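Long-range contacts in N2b-titin isoform (Homo sapiens, PDB 1YA5), which binds telethonin through its two N-terminal immunoglobulin domains, Z1 and Z2, and so probably anchors titin in the sarcomeric Z-disc: residues 25-30 and 78-83; 104-109 and 174-179; 126-131 and 155-160. All coordinates share one frame; numbering follows the deposited sequence.

Contact 1 lies in the first immunoglobulin domain, while contacts 2 and 3 share the second, with about 30 and 22 Å respectively between their nearest atoms and those of contact 1. Contacts 1 and 2 both bridge the sandwich core, joining one sheet to the other by apolar side chains: an inner strand supplies the first sheet's part in contact 1, an edge strand in contact 2. Contact 3, its centre about 9 Å from that of contact 2, instead joins neighbours within one sheet, and there a backbone hydrogen bond and a salt bridge at the partly exposed sheet surface add to the packing. Strands 102-106 and 121-130 pair directly, coupling contacts 2 and 3.

Contact 1: 25-30 and 78-83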
ATOM      1  N   PHE A  25      -2.410  14.148  -9.763  1.00 42.09           N
ATOM      2  CA  PHE A  25      -1.568  13.578 -10.789  1.00 42.42           C
ATOM      3  C   PHE A  25      -0.653  14.688 -11.192  1.00 43.95           C
ATOM      4  O   PHE A  25      -1.115  15.764 -11.552  1.00 46.21           O
ATOM      5  CB  PHE A  25      -2.412  13.190 -11.983  1.00 38.68           C
ATOM      6  CG  PHE A  25      -2.993  11.822 -11.893  1.00 45.95           C
ATOM      7  CD1 PHE A  25      -4.351  11.640 -11.762  1.00 41.66           C
ATOM      8  CD2 PHE A  25      -2.181  10.707 -11.963  1.00 43.83           C
ATOM      9  CE1 PHE A  25      -4.889  10.368 -11.711  1.00 45.53           C
ATOM     10  CE2 PHE A  25      -2.729   9.429 -11.915  1.00 44.90           C
ATOM     11  CZ  PHE A  25      -4.076   9.262 -11.792  1.00 37.45           C
ATOM     12  N   GLU A  26       0.646  14.463 -11.113  1.00 47.16           N
ATOM     13  CA  GLU A  26       1.551  15.464 -11.630  1.00 52.28           C
ATOM     14  C   GLU A  26       2.716  14.846 -12.408  1.00 51.54           C
ATOM     15  O   GLU A  26       2.997  13.652 -12.272  1.00 53.45           O
ATOM     16  CB  GLU A  26       2.015  16.393 -10.522  1.00 51.07           C
ATOM     17  CG  GLU A  26       3.263  15.904  -9.845  1.00 68.43           C
ATOM     18  CD  GLU A  26       3.403  16.386  -8.413  1.00 63.49           C
ATOM     19  OE1 GLU A  26       2.756  17.405  -8.066  1.00 63.30           O
ATOM     20  OE2 GLU A  26       4.170  15.739  -7.652  1.00 63.08           O
ATOM     21  N   ALA A  27       3.348  15.658 -13.255  1.00 51.07           N
ATOM     22  CA  ALA A  27       4.423  15.214 -14.149  1.00 50.69           C
ATOM     23  C   ALA A  27       5.336  16.381 -14.501  1.00 50.62           C
ATOM     24  O   ALA A  27       4.935  17.541 -14.407  1.00 45.61           O
ATOM     25  CB  ALA A  27       3.855  14.618 -15.424  1.00 41.23           C
ATOM     26  N   HIS A  28       6.560  16.068 -14.916  1.00 50.59           N
ATOM     27  CA  HIS A  28       7.462  17.085 -15.411  1.00 51.28           C
ATOM     28  C   HIS A  28       7.798  16.810 -16.872  1.00 51.71           C
ATOM     29  O   HIS A  28       8.175  15.693 -17.228  1.00 53.65           O
ATOM     30  CB  HIS A  28       8.719  17.151 -14.556  1.00 52.63           C
ATOM     31  CG  HIS A  28       9.311  18.524 -14.467  1.00 57.47           C
ATOM     32  ND1 HIS A  28       9.063  19.378 -13.412  1.00 63.58           N
ATOM     33  CD2 HIS A  28      10.144  19.193 -15.303  1.00 62.94           C
ATOM     34  CE1 HIS A  28       9.727  20.507 -13.595  1.00 56.57           C
ATOM     35  NE2 HIS A  28      10.391  20.420 -14.735  1.00 53.18           N
ATOM     36  N   ILE A  29       7.628  17.831 -17.709  1.00 49.57           N
ATOM     37  CA  ILE A  29       7.821  17.732 -19.149  1.00 47.40           C
ATOM     38  C   ILE A  29       8.782  18.817 -19.569  1.00 50.44           C
ATOM     39  O   ILE A  29       8.716  19.930 -19.058  1.00 49.40           O
ATOM     40  CB  ILE A  29       6.519  18.049 -19.865  1.00 46.82           C
ATOM     41  CG1 ILE A  29       5.411  17.110 -19.400  1.00 51.48           C
ATOM     42  CG2 ILE A  29       6.711  17.955 -21.345  1.00 48.38           C
ATOM     43  CD1 ILE A  29       4.028  17.568 -19.801  1.00 53.81           C
ATOM     44  N   SER A  30       9.682  18.515 -20.490  1.00 49.87           N
ATOM     45  CA  SER A  30      10.510  19.568 -21.041  1.00 48.04           C
ATOM     46  C   SER A  30      10.404  19.533 -22.546  1.00 49.73           C
ATOM     47  O   SER A  30       9.972  18.535 -23.112  1.00 48.98           O
ATOM     48  CB  SER A  30      11.955  19.425 -20.594  1.00 47.09           C
ATOM     49  OG  SER A  30      12.397  18.115 -20.816  1.00 46.62           O
ATOM     50  N   TYR A  78      -5.620   7.749 -16.464  1.00 48.37           N
ATOM     51  CA  TYR A  78      -5.392   9.149 -16.732  1.00 47.03           C
ATOM     52  C   TYR A  78      -4.135   9.316 -17.574  1.00 49.01           C
ATOM     53  O   TYR A  78      -3.121   8.677 -17.303  1.00 49.03           O
ATOM     54  CB  TYR A  78      -5.288   9.900 -15.412  1.00 46.90           C
ATOM     55  CG  TYR A  78      -6.632  10.060 -14.755  1.00 47.37           C
ATOM     56  CD1 TYR A  78      -7.327   8.960 -14.275  1.00 50.32           C
ATOM     57  CD2 TYR A  78      -7.221  11.310 -14.652  1.00 47.19           C
ATOM     58  CE1 TYR A  78      -8.577   9.105 -13.702  1.00 49.47           C
ATOM     59  CE2 TYR A  78      -8.464  11.463 -14.090  1.00 50.85           C
ATOM     60  CZ  TYR A  78      -9.143  10.363 -13.612  1.00 48.52           C
ATOM     61  OH  TYR A  78     -10.387  10.539 -13.042  1.00 49.91           O
ATOM     62  N   SER A  79      -4.202  10.146 -18.611  1.00 52.98           N
ATOM     63  CA  SER A  79      -3.067  10.388 -19.509  1.00 49.51           C
ATOM     64  C   SER A  79      -2.797  11.853 -19.615  1.00 44.27           C
ATOM     65  O   SER A  79      -3.694  12.674 -19.455  1.00 48.89           O
ATOM     66  CB  SER A  79      -3.361   9.897 -20.919  1.00 44.82           C
ATOM     67  OG  SER A  79      -3.614   8.508 -20.903  1.00 56.17           O
ATOM     68  N   LEU A  80      -1.557  12.165 -19.911  1.00 48.24           N
ATOM     69  CA  LEU A  80      -1.127  13.506 -20.195  1.00 44.64           C
ATOM     70  C   LEU A  80      -0.454  13.431 -21.553  1.00 44.37           C
ATOM     71  O   LEU A  80       0.455  12.629 -21.739  1.00 48.67           O
ATOM     72  CB  LEU A  80      -0.093  13.924 -19.158  1.00 41.30           C
ATOM     73  CG  LEU A  80      -0.010  15.365 -18.661  1.00 45.88           C
ATOM     74  CD1 LEU A  80       1.215  15.525 -17.791  1.00 39.55           C
ATOM     75  CD2 LEU A  80      -0.026  16.392 -19.780  1.00 40.49           C
ATOM     76  N   LYS A  81      -0.896  14.238 -22.499  1.00 42.40           N
ATOM     77  CA  LYS A  81      -0.225  14.340 -23.790  1.00 42.48           C
ATOM     78  C   LYS A  81       0.483  15.675 -23.918  1.00 43.84           C
ATOM     79  O   LYS A  81      -0.021  16.699 -23.461  1.00 42.91           O
ATOM     80  CB  LYS A  81      -1.201  14.161 -24.942  1.00 39.85           C
ATOM     81  CG  LYS A  81      -0.554  14.062 -26.292  1.00 42.87           C
ATOM     82  CD  LYS A  81      -1.604  13.760 -27.352  1.00 51.64           C
ATOM     83  CE  LYS A  81      -1.015  13.660 -28.741  1.00 61.90           C
ATOM     84  NZ  LYS A  81      -2.075  13.563 -29.806  1.00 66.17           N
ATOM     85  N   ALA A  82       1.673  15.640 -24.516  1.00 45.12           N
ATOM     86  CA  ALA A  82       2.463  16.840 -24.785  1.00 47.98           C
ATOM     87  C   ALA A  82       2.981  16.834 -26.220  1.00 48.53           C
ATOM     88  O   ALA A  82       3.666  15.894 -26.637  1.00 48.40           O
ATOM     89  CB  ALA A  82       3.614  16.924 -23.829  1.00 44.79           C
ATOM     90  N   THR A  83       2.658  17.879 -26.975  1.00 45.22           N
ATOM     91  CA  THR A  83       3.132  17.968 -28.352  1.00 46.08           C
ATOM     92  C   THR A  83       3.804  19.311 -28.586  1.00 42.64           C
ATOM     93  O   THR A  83       3.391  20.332 -28.039  1.00 45.45           O
ATOM     94  CB  THR A  83       1.987  17.804 -29.345  1.00 40.33           C
ATOM     95  OG1 THR A  83       1.240  19.012 -29.358  1.00 44.72           O
ATOM     96  CG2 THR A  83       1.035  16.724 -28.895  1.00 41.36           C
TER
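Phe25 and Tyr78 meet at one end of the core of an immunoglobulin sandwich, where strands 23-32 and 76-84, the B and F strands, come from opposing sheets. The axes of the short segments pass 9.1 Å apart at their closest and run at 27° to each other, a spacing bridged by side chains rather than by backbone pairing.

The aromatic contact is an offset one. The two ring planes lie 21° from parallel, but with centroids 5.0 Å apart the rings are slid so far that they barely overlap. Phe25 CE1 sits over one face of the tyrosine ring, 3.5 Å from Tyr78 CG, and in return Tyr78 CB makes a CH-pi contact 4.0 Å from the centroid of the Phe25 ring. Phe25 is turned for this by a first torsion that sets CG anti to the carbonyl carbon (chi1 -87°). With a serine in place of Phe25, Tyr78 CB and the root of its ring would probably lose the flat surface they rest on, and a gap would open beside Trp39, which also packs on Phe25. The phenol end of Tyr78 has its mate elsewhere: OH bonds to the backbone O of Asn74, four residues earlier, as in the tyrosine corner of Greek-key proteins.

Further along, contacts are purely aliphatic. Ala27 and Leu80 appear to occupy the positions where many immunoglobulin domains place the intersheet disulfide; here Ala27 CB and Leu80 CD1 touch at 3.7 Å, with Trp39 against the leucine. Ile29 reaches toward Leu80 tip to tip, its CD1 4.0 Å from Leu80 CD1, and spans to Ala82, two residues on, with both CD1 and CG2 of Ile29 lying 4.1 Å from Ala82 CB.

Contact 2: 104-109 and 174-179; sequences PNFVQR and YSVNAT
Phe106 presses the far end of its ring against strand 174-179, while Pro104, two residues earlier, lies against the same strand at Ala178. The apolar contacts divide the ring between two residues. On one flank Phe106 CE2 is 3.8 Å from Val176 CB; on the other, Phe106 CE1 is 3.8 Å from Ala178 CB. That methyl is also shared with the proline, Pro104 CB standing 3.9 Å from Ala178 CB. The ring is directed across the gap because CG of Phe106 is anti to its carbonyl carbon (chi1 -80°), and the phenylalanine and Val176 side chains meet at a slant.

The geometry is that of the A strand of an immunoglobulin sandwich packed over the F strand of the facing sheet: the axes of 104-106 and 174-179 come within 7.1 Å, their directions 148° apart, roughly antiparallel but without backbone pairing. Val127 of the adjoining strand and Ala185 also line the Phe106 ring, and Pro133 touches both Pro104 and Ala178.

Carbon-to-carbonyl contacts make up a second group. Phe106 CZ approaches Val176 O to 3.5 Å, obliquely to the ring, and Pro104 CG lies 3.6 Å from Ala178 O.

Beyond Phe106 the chain turns a corner at Val107, which with Gln108 forms a classic beta bulge opposite Arg126. Gln108 O lies in the plane of the Phe106 ring, at its edge. The strand and the loop after it meet telethonin: Phe106 N is hydrogen-bonded to Tyr51 OH of the telethonin chain, and Arg109 NH2 forms a salt bridge with Glu42 of the same chain.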
ATOM      1  N   PRO A 104     -15.552  -3.403  12.748  1.00 52.48           N
ATOM      2  CA  PRO A 104     -16.396  -3.204  13.916  1.00 46.17           C
ATOM      3  C   PRO A 104     -15.580  -2.883  15.146  1.00 46.58           C
ATOM      4  O   PRO A 104     -14.527  -3.461  15.379  1.00 48.62           O
ATOM      5  CB  PRO A 104     -17.062  -4.557  14.065  1.00 44.73           C
ATOM      6  CG  PRO A 104     -17.209  -5.008  12.681  1.00 42.09           C
ATOM      7  CD  PRO A 104     -15.873  -4.676  12.090  1.00 47.27           C
ATOM      8  N   ASN A 105     -16.050  -1.934  15.926  1.00 51.98           N
ATOM      9  CA  ASN A 105     -15.402  -1.624  17.189  1.00 46.03           C
ATOM     10  C   ASN A 105     -16.463  -1.490  18.268  1.00 48.38           C
ATOM     11  O   ASN A 105     -17.514  -0.880  18.049  1.00 49.31           O
ATOM     12  CB  ASN A 105     -14.623  -0.334  17.061  1.00 50.34           C
ATOM     13  CG  ASN A 105     -13.741  -0.085  18.228  1.00 53.05           C
ATOM     14  OD1 ASN A 105     -13.272  -1.021  18.873  1.00 55.00           O
ATOM     15  ND2 ASN A 105     -13.497   1.184  18.525  1.00 52.50           N
ATOM     16  N   PHE A 106     -16.212  -2.102  19.416  1.00 52.92           N
ATOM     17  CA  PHE A 106     -17.061  -1.898  20.581  1.00 48.01           C
ATOM     18  C   PHE A 106     -16.493  -0.753  21.411  1.00 47.68           C
ATOM     19  O   PHE A 106     -15.595  -0.944  22.235  1.00 41.33           O
ATOM     20  CB  PHE A 106     -17.171  -3.178  21.402  1.00 46.91           C
ATOM     21  CG  PHE A 106     -18.151  -4.160  20.847  1.00 43.56           C
ATOM     22  CD1 PHE A 106     -17.816  -4.966  19.767  1.00 48.11           C
ATOM     23  CD2 PHE A 106     -19.409  -4.271  21.386  1.00 43.49           C
ATOM     24  CE1 PHE A 106     -18.714  -5.875  19.245  1.00 42.15           C
ATOM     25  CE2 PHE A 106     -20.328  -5.175  20.854  1.00 50.41           C
ATOM     26  CZ  PHE A 106     -19.973  -5.980  19.783  1.00 44.75           C
ATOM     27  N   VAL A 107     -17.001   0.445  21.156  1.00 45.50           N
ATOM     28  CA  VAL A 107     -16.691   1.597  21.999  1.00 44.47           C
ATOM     29  C   VAL A 107     -17.094   1.308  23.429  1.00 44.22           C
ATOM     30  O   VAL A 107     -16.355   1.613  24.365  1.00 51.83           O
ATOM     31  CB  VAL A 107     -17.406   2.867  21.511  1.00 40.20           C
ATOM     32  CG1 VAL A 107     -17.792   3.733  22.666  1.00 52.11           C
ATOM     33  CG2 VAL A 107     -16.523   3.624  20.583  1.00 41.33           C
ATOM     34  N   GLN A 108     -18.264   0.708  23.596  1.00 44.40           N
ATOM     35  CA  GLN A 108     -18.713   0.255  24.896  1.00 44.76           C
ATOM     36  C   GLN A 108     -18.931  -1.245  24.803  1.00 48.23           C
ATOM     37  O   GLN A 108     -19.740  -1.712  24.014  1.00 50.84           O
ATOM     38  CB  GLN A 108     -20.023   0.968  25.264  1.00 49.24           C
ATOM     39  CG  GLN A 108     -20.756   0.455  26.513  1.00 52.18           C
ATOM     40  CD  GLN A 108     -21.827   1.429  27.021  1.00 55.40           C
ATOM     41  OE1 GLN A 108     -23.025   1.145  26.930  1.00 56.03           O
ATOM     42  NE2 GLN A 108     -21.395   2.578  27.555  1.00 50.89           N
ATOM     43  N   ARG A 109     -18.206  -2.010  25.601  1.00 49.67           N
ATOM     44  CA  ARG A 109     -18.420  -3.441  25.608  1.00 50.23           C
ATOM     45  C   ARG A 109     -19.429  -3.798  26.694  1.00 51.40           C
ATOM     46  O   ARG A 109     -19.580  -3.067  27.683  1.00 49.22           O
ATOM     47  CB  ARG A 109     -17.088  -4.179  25.770  1.00 50.07           C
ATOM     48  CG  ARG A 109     -15.897  -3.219  25.779  1.00 50.52           C
ATOM     49  CD  ARG A 109     -14.805  -3.620  24.799  1.00 46.77           C
ATOM     50  NE  ARG A 109     -13.762  -4.387  25.463  1.00 48.31           N
ATOM     51  CZ  ARG A 109     -12.471  -4.341  25.153  1.00 46.89           C
ATOM     52  NH1 ARG A 109     -12.029  -3.551  24.191  1.00 42.49           N
ATOM     53  NH2 ARG A 109     -11.614  -5.098  25.817  1.00 49.30           N
ATOM     54  N   TYR A 174     -23.816 -13.718  27.996  1.00 46.39           N
ATOM     55  CA  TYR A 174     -24.372 -12.884  26.952  1.00 46.26           C
ATOM     56  C   TYR A 174     -23.278 -12.391  25.991  1.00 50.19           C
ATOM     57  O   TYR A 174     -22.183 -11.999  26.410  1.00 44.73           O
ATOM     58  CB  TYR A 174     -25.167 -11.727  27.566  1.00 43.98           C
ATOM     59  CG  TYR A 174     -26.566 -12.124  28.034  1.00 45.55           C
ATOM     60  CD1 TYR A 174     -26.777 -12.678  29.292  1.00 46.51           C
ATOM     61  CD2 TYR A 174     -27.668 -11.955  27.216  1.00 46.82           C
ATOM     62  CE1 TYR A 174     -28.047 -13.052  29.718  1.00 37.93           C
ATOM     63  CE2 TYR A 174     -28.942 -12.323  27.641  1.00 42.20           C
ATOM     64  CZ  TYR A 174     -29.114 -12.866  28.892  1.00 40.70           C
ATOM     65  OH  TYR A 174     -30.367 -13.239  29.309  1.00 43.19           O
ATOM     66  N   SER A 175     -23.599 -12.447  24.697  1.00 52.62           N
ATOM     67  CA  SER A 175     -22.678 -12.131  23.612  1.00 49.84           C
ATOM     68  C   SER A 175     -23.292 -11.113  22.680  1.00 48.51           C
ATOM     69  O   SER A 175     -24.447 -11.245  22.298  1.00 49.13           O
ATOM     70  CB  SER A 175     -22.409 -13.385  22.786  1.00 47.65           C
ATOM     71  OG  SER A 175     -21.361 -14.149  23.343  1.00 48.79           O
ATOM     72  N   VAL A 176     -22.519 -10.093  22.316  1.00 49.87           N
ATOM     73  CA  VAL A 176     -22.846  -9.280  21.146  1.00 45.16           C
ATOM     74  C   VAL A 176     -21.780  -9.461  20.080  1.00 46.93           C
ATOM     75  O   VAL A 176     -20.572  -9.398  20.330  1.00 44.08           O
ATOM     76  CB  VAL A 176     -23.057  -7.793  21.468  1.00 44.63           C
ATOM     77  CG1 VAL A 176     -23.879  -7.132  20.375  1.00 48.88           C
ATOM     78  CG2 VAL A 176     -23.757  -7.631  22.777  1.00 40.97           C
ATOM     79  N   ASN A 177     -22.256  -9.740  18.883  1.00 47.59           N
ATOM     80  CA  ASN A 177     -21.398  -9.913  17.747  1.00 48.35           C
ATOM     81  C   ASN A 177     -21.723  -8.804  16.778  1.00 48.94           C
ATOM     82  O   ASN A 177     -22.867  -8.665  16.370  1.00 47.39           O
ATOM     83  CB  ASN A 177     -21.724 -11.253  17.103  1.00 49.90           C
ATOM     84  CG  ASN A 177     -20.641 -11.735  16.155  1.00 58.77           C
ATOM     85  OD1 ASN A 177     -19.536 -11.169  16.072  1.00 52.14           O
ATOM     86  ND2 ASN A 177     -20.953 -12.809  15.431  1.00 59.47           N
ATOM     87  N   ALA A 178     -20.727  -8.000  16.424  1.00 47.08           N
ATOM     88  CA  ALA A 178     -20.885  -7.024  15.343  1.00 46.06           C
ATOM     89  C   ALA A 178     -20.092  -7.458  14.121  1.00 44.31           C
ATOM     90  O   ALA A 178     -18.918  -7.741  14.226  1.00 47.31           O
ATOM     91  CB  ALA A 178     -20.418  -5.657  15.804  1.00 42.10           C
ATOM     92  N   THR A 179     -20.714  -7.487  12.957  1.00 47.33           N
ATOM     93  CA  THR A 179     -19.998  -7.897  11.760  1.00 48.80           C
ATOM     94  C   THR A 179     -20.211  -7.036  10.500  1.00 50.29           C
ATOM     95  O   THR A 179     -21.316  -6.588  10.227  1.00 49.70           O
ATOM     96  CB  THR A 179     -20.327  -9.324  11.451  1.00 49.04           C
ATOM     97  OG1 THR A 179     -19.789 -10.131  12.503  1.00 52.28           O
ATOM     98  CG2 THR A 179     -19.650  -9.737  10.165  1.00 55.45           C
TER

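Contact 3: 126-131 and 155-160; sequences RVTGIP and EGDLYS
Asp157 holds CG between its own backbone N and carbonyl carbon (chi1 67°), which lifts the carboxylate toward Arg126, whose side chain runs extended from CG to NE and carries the guanidinium over the turn. The turn belongs to the hairpin between strands 150-155 and 158-163, the D and E strands of the immunoglobulin fold, and the arginine to the neighbouring B strand of the same sheet. It is a type II' turn from Glu155 to Leu158, closed by hydrogen bonds from Glu155 N to Leu158 O and from Leu158 N to Glu155 O, with Gly156 at its second position.

The charged contact is a salt bridge of 2.8 Å between Arg126 NH1 and Asp157 OD1. Guanidinium and carboxylate planes are turned 61° apart, so the two groups do not meet as a flat two-bond pair; Asp157 OD2, in the guanidinium plane at its edge, remains 3.4 Å from Arg126 NH1. Pairing at this partly exposed site probably helps keep the aspartate ionised. Leu158 supplies the apolar floor: its CB lies over one guanidinium face, and its CD1 touches Arg126 CG at 3.5 Å.

On the backbone, Arg126 and Leu158 form an antiparallel non-hydrogen-bonded pair with CA atoms 4.5 Å apart. Beside it Val127 N donates to Asp157 O over 3.1 Å, nearly straight at 163°, and Arg126 CA adds a CA-H...O contact of 3.3 Å to the same Asp157 O. That oxygen thus takes one hydrogen bond and one weaker C-H contact from the B strand beside the turn. Toward the buried side, where Val135 and Phe137 of the facing sheet pack on Tyr159, Val127 CB lies 4.1 Å from Tyr159 CE1.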
ATOM      1  N   ARG A 126     -21.853  -0.055  22.640  1.00 47.42           N
ATOM      2  CA  ARG A 126     -21.762   0.936  21.585  1.00 45.28           C
ATOM      3  C   ARG A 126     -20.763   0.479  20.547  1.00 49.22           C
ATOM      4  O   ARG A 126     -19.585   0.284  20.863  1.00 50.98           O
ATOM      5  CB  ARG A 126     -21.336   2.284  22.148  1.00 50.60           C
ATOM      6  CG  ARG A 126     -22.398   2.964  22.956  1.00 49.18           C
ATOM      7  CD  ARG A 126     -21.830   4.110  23.774  1.00 53.25           C
ATOM      8  NE  ARG A 126     -22.831   5.154  24.004  1.00 58.72           N
ATOM      9  CZ  ARG A 126     -23.266   5.995  23.061  1.00 60.60           C
ATOM     10  NH1 ARG A 126     -22.796   5.917  21.819  1.00 59.98           N
ATOM     11  NH2 ARG A 126     -24.173   6.916  23.358  1.00 57.61           N
ATOM     12  N   VAL A 127     -21.234   0.346  19.305  1.00 52.22           N
ATOM     13  CA  VAL A 127     -20.471  -0.255  18.207  1.00 49.15           C
ATOM     14  C   VAL A 127     -20.312   0.668  16.996  1.00 49.72           C
ATOM     15  O   VAL A 127     -21.269   1.279  16.537  1.00 51.55           O
ATOM     16  CB  VAL A 127     -21.177  -1.532  17.734  1.00 51.07           C
ATOM     17  CG1 VAL A 127     -20.324  -2.293  16.721  1.00 47.79           C
ATOM     18  CG2 VAL A 127     -21.479  -2.384  18.913  1.00 48.72           C
ATOM     19  N   THR A 128     -19.102   0.745  16.465  1.00 46.18           N
ATOM     20  CA  THR A 128     -18.834   1.548  15.284  1.00 46.47           C
ATOM     21  C   THR A 128     -18.330   0.628  14.191  1.00 46.78           C
ATOM     22  O   THR A 128     -17.844  -0.454  14.474  1.00 44.98           O
ATOM     23  CB  THR A 128     -17.723   2.582  15.569  1.00 45.36           C
ATOM     24  OG1 THR A 128     -16.533   1.900  15.985  1.00 47.28           O
ATOM     25  CG2 THR A 128     -18.109   3.497  16.689  1.00 40.07           C
ATOM     26  N   GLY A 129     -18.415   1.086  12.945  1.00 48.52           N
ATOM     27  CA  GLY A 129     -17.942   0.334  11.796  1.00 47.14           C
ATOM     28  C   GLY A 129     -18.473   0.896  10.492  1.00 47.28           C
ATOM     29  O   GLY A 129     -19.588   1.387  10.413  1.00 46.28           O
ATOM     30  N   ILE A 130     -17.653   0.820   9.456  1.00 49.51           N
ATOM     31  CA  ILE A 130     -18.019   1.267   8.118  1.00 47.78           C
ATOM     32  C   ILE A 130     -17.567   0.152   7.200  1.00 45.41           C
ATOM     33  O   ILE A 130     -16.391  -0.150   7.134  1.00 50.12           O
ATOM     34  CB  ILE A 130     -17.251   2.534   7.722  1.00 45.74           C
ATOM     35  CG1 ILE A 130     -17.314   3.585   8.837  1.00 49.80           C
ATOM     36  CG2 ILE A 130     -17.789   3.086   6.417  1.00 46.75           C
ATOM     37  CD1 ILE A 130     -16.581   4.874   8.510  1.00 49.29           C
ATOM     38  N   PRO A 131     -18.502  -0.483   6.510  1.00 46.61           N
ATOM     39  CA  PRO A 131     -19.928  -0.170   6.577  1.00 48.58           C
ATOM     40  C   PRO A 131     -20.488  -0.530   7.934  1.00 48.65           C
ATOM     41  O   PRO A 131     -19.795  -1.124   8.741  1.00 50.28           O
ATOM     42  CB  PRO A 131     -20.553  -1.051   5.498  1.00 46.29           C
ATOM     43  CG  PRO A 131     -19.395  -1.585   4.684  1.00 53.36           C
ATOM     44  CD  PRO A 131     -18.188  -1.579   5.584  1.00 48.41           C
ATOM     45  N   GLU A 155     -30.030   3.077  19.163  1.00 51.97           N
ATOM     46  CA  GLU A 155     -30.167   4.519  19.233  1.00 50.68           C
ATOM     47  C   GLU A 155     -28.840   5.116  18.792  1.00 51.27           C
ATOM     48  O   GLU A 155     -27.921   5.289  19.595  1.00 50.58           O
ATOM     49  CB  GLU A 155     -30.489   4.942  20.657  1.00 51.70           C
ATOM     50  CG  GLU A 155     -31.920   5.412  20.860  1.00 59.22           C
ATOM     51  CD  GLU A 155     -32.043   6.927  20.797  1.00 62.57           C
ATOM     52  OE1 GLU A 155     -32.378   7.526  21.847  1.00 63.60           O
ATOM     53  OE2 GLU A 155     -31.803   7.516  19.707  1.00 57.75           O
ATOM     54  N   GLY A 156     -28.745   5.419  17.504  1.00 49.43           N
ATOM     55  CA  GLY A 156     -27.470   5.714  16.892  1.00 50.16           C
ATOM     56  C   GLY A 156     -26.626   4.460  16.856  1.00 51.73           C
ATOM     57  O   GLY A 156     -26.979   3.464  16.212  1.00 50.44           O
ATOM     58  N   ASP A 157     -25.509   4.506  17.568  1.00 54.99           N
ATOM     59  CA  ASP A 157     -24.563   3.399  17.579  1.00 53.67           C
ATOM     60  C   ASP A 157     -24.698   2.657  18.903  1.00 50.68           C
ATOM     61  O   ASP A 157     -23.961   1.726  19.186  1.00 49.50           O
ATOM     62  CB  ASP A 157     -23.134   3.921  17.390  1.00 53.19           C
ATOM     63  CG  ASP A 157     -22.657   4.750  18.572  1.00 57.74           C
ATOM     64  OD1 ASP A 157     -23.496   5.455  19.193  1.00 61.51           O
ATOM     65  OD2 ASP A 157     -21.450   4.716  18.901  1.00 58.11           O
ATOM     66  N   LEU A 158     -25.661   3.077  19.710  1.00 47.57           N
ATOM     67  CA  LEU A 158     -25.949   2.392  20.958  1.00 50.43           C
ATOM     68  C   LEU A 158     -26.983   1.298  20.741  1.00 45.53           C
ATOM     69  O   LEU A 158     -28.086   1.542  20.274  1.00 47.13           O
ATOM     70  CB  LEU A 158     -26.416   3.396  22.011  1.00 49.89           C
ATOM     71  CG  LEU A 158     -26.718   2.973  23.451  1.00 53.80           C
ATOM     72  CD1 LEU A 158     -25.596   2.163  24.080  1.00 54.95           C
ATOM     73  CD2 LEU A 158     -27.001   4.219  24.288  1.00 56.24           C
ATOM     74  N   TYR A 159     -26.604   0.075  21.058  1.00 47.85           N
ATOM     75  CA  TYR A 159     -27.523  -1.042  20.976  1.00 46.59           C
ATOM     76  C   TYR A 159     -27.806  -1.591  22.377  1.00 49.91           C
ATOM     77  O   TYR A 159     -26.886  -1.868  23.145  1.00 49.05           O
ATOM     78  CB  TYR A 159     -26.930  -2.148  20.108  1.00 47.60           C
ATOM     79  CG  TYR A 159     -26.572  -1.727  18.695  1.00 48.25           C
ATOM     80  CD1 TYR A 159     -25.482  -0.898  18.451  1.00 44.77           C
ATOM     81  CD2 TYR A 159     -27.322  -2.173  17.603  1.00 49.21           C
ATOM     82  CE1 TYR A 159     -25.151  -0.514  17.178  1.00 43.04           C
ATOM     83  CE2 TYR A 159     -26.993  -1.794  16.313  1.00 50.88           C
ATOM     84  CZ  TYR A 159     -25.902  -0.966  16.114  1.00 50.14           C
ATOM     85  OH  TYR A 159     -25.558  -0.591  14.837  1.00 53.34           O
ATOM     86  N   SER A 160     -29.083  -1.752  22.700  1.00 49.50           N
ATOM     87  CA  SER A 160     -29.473  -2.298  23.984  1.00 48.77           C
ATOM     88  C   SER A 160     -30.330  -3.522  23.784  1.00 46.79           C
ATOM     89  O   SER A 160     -31.128  -3.575  22.861  1.00 47.85           O
ATOM     90  CB  SER A 160     -30.250  -1.256  24.779  1.00 49.15           C
ATOM     91  OG  SER A 160     -29.547  -0.022  24.767  1.00 56.00           O
TER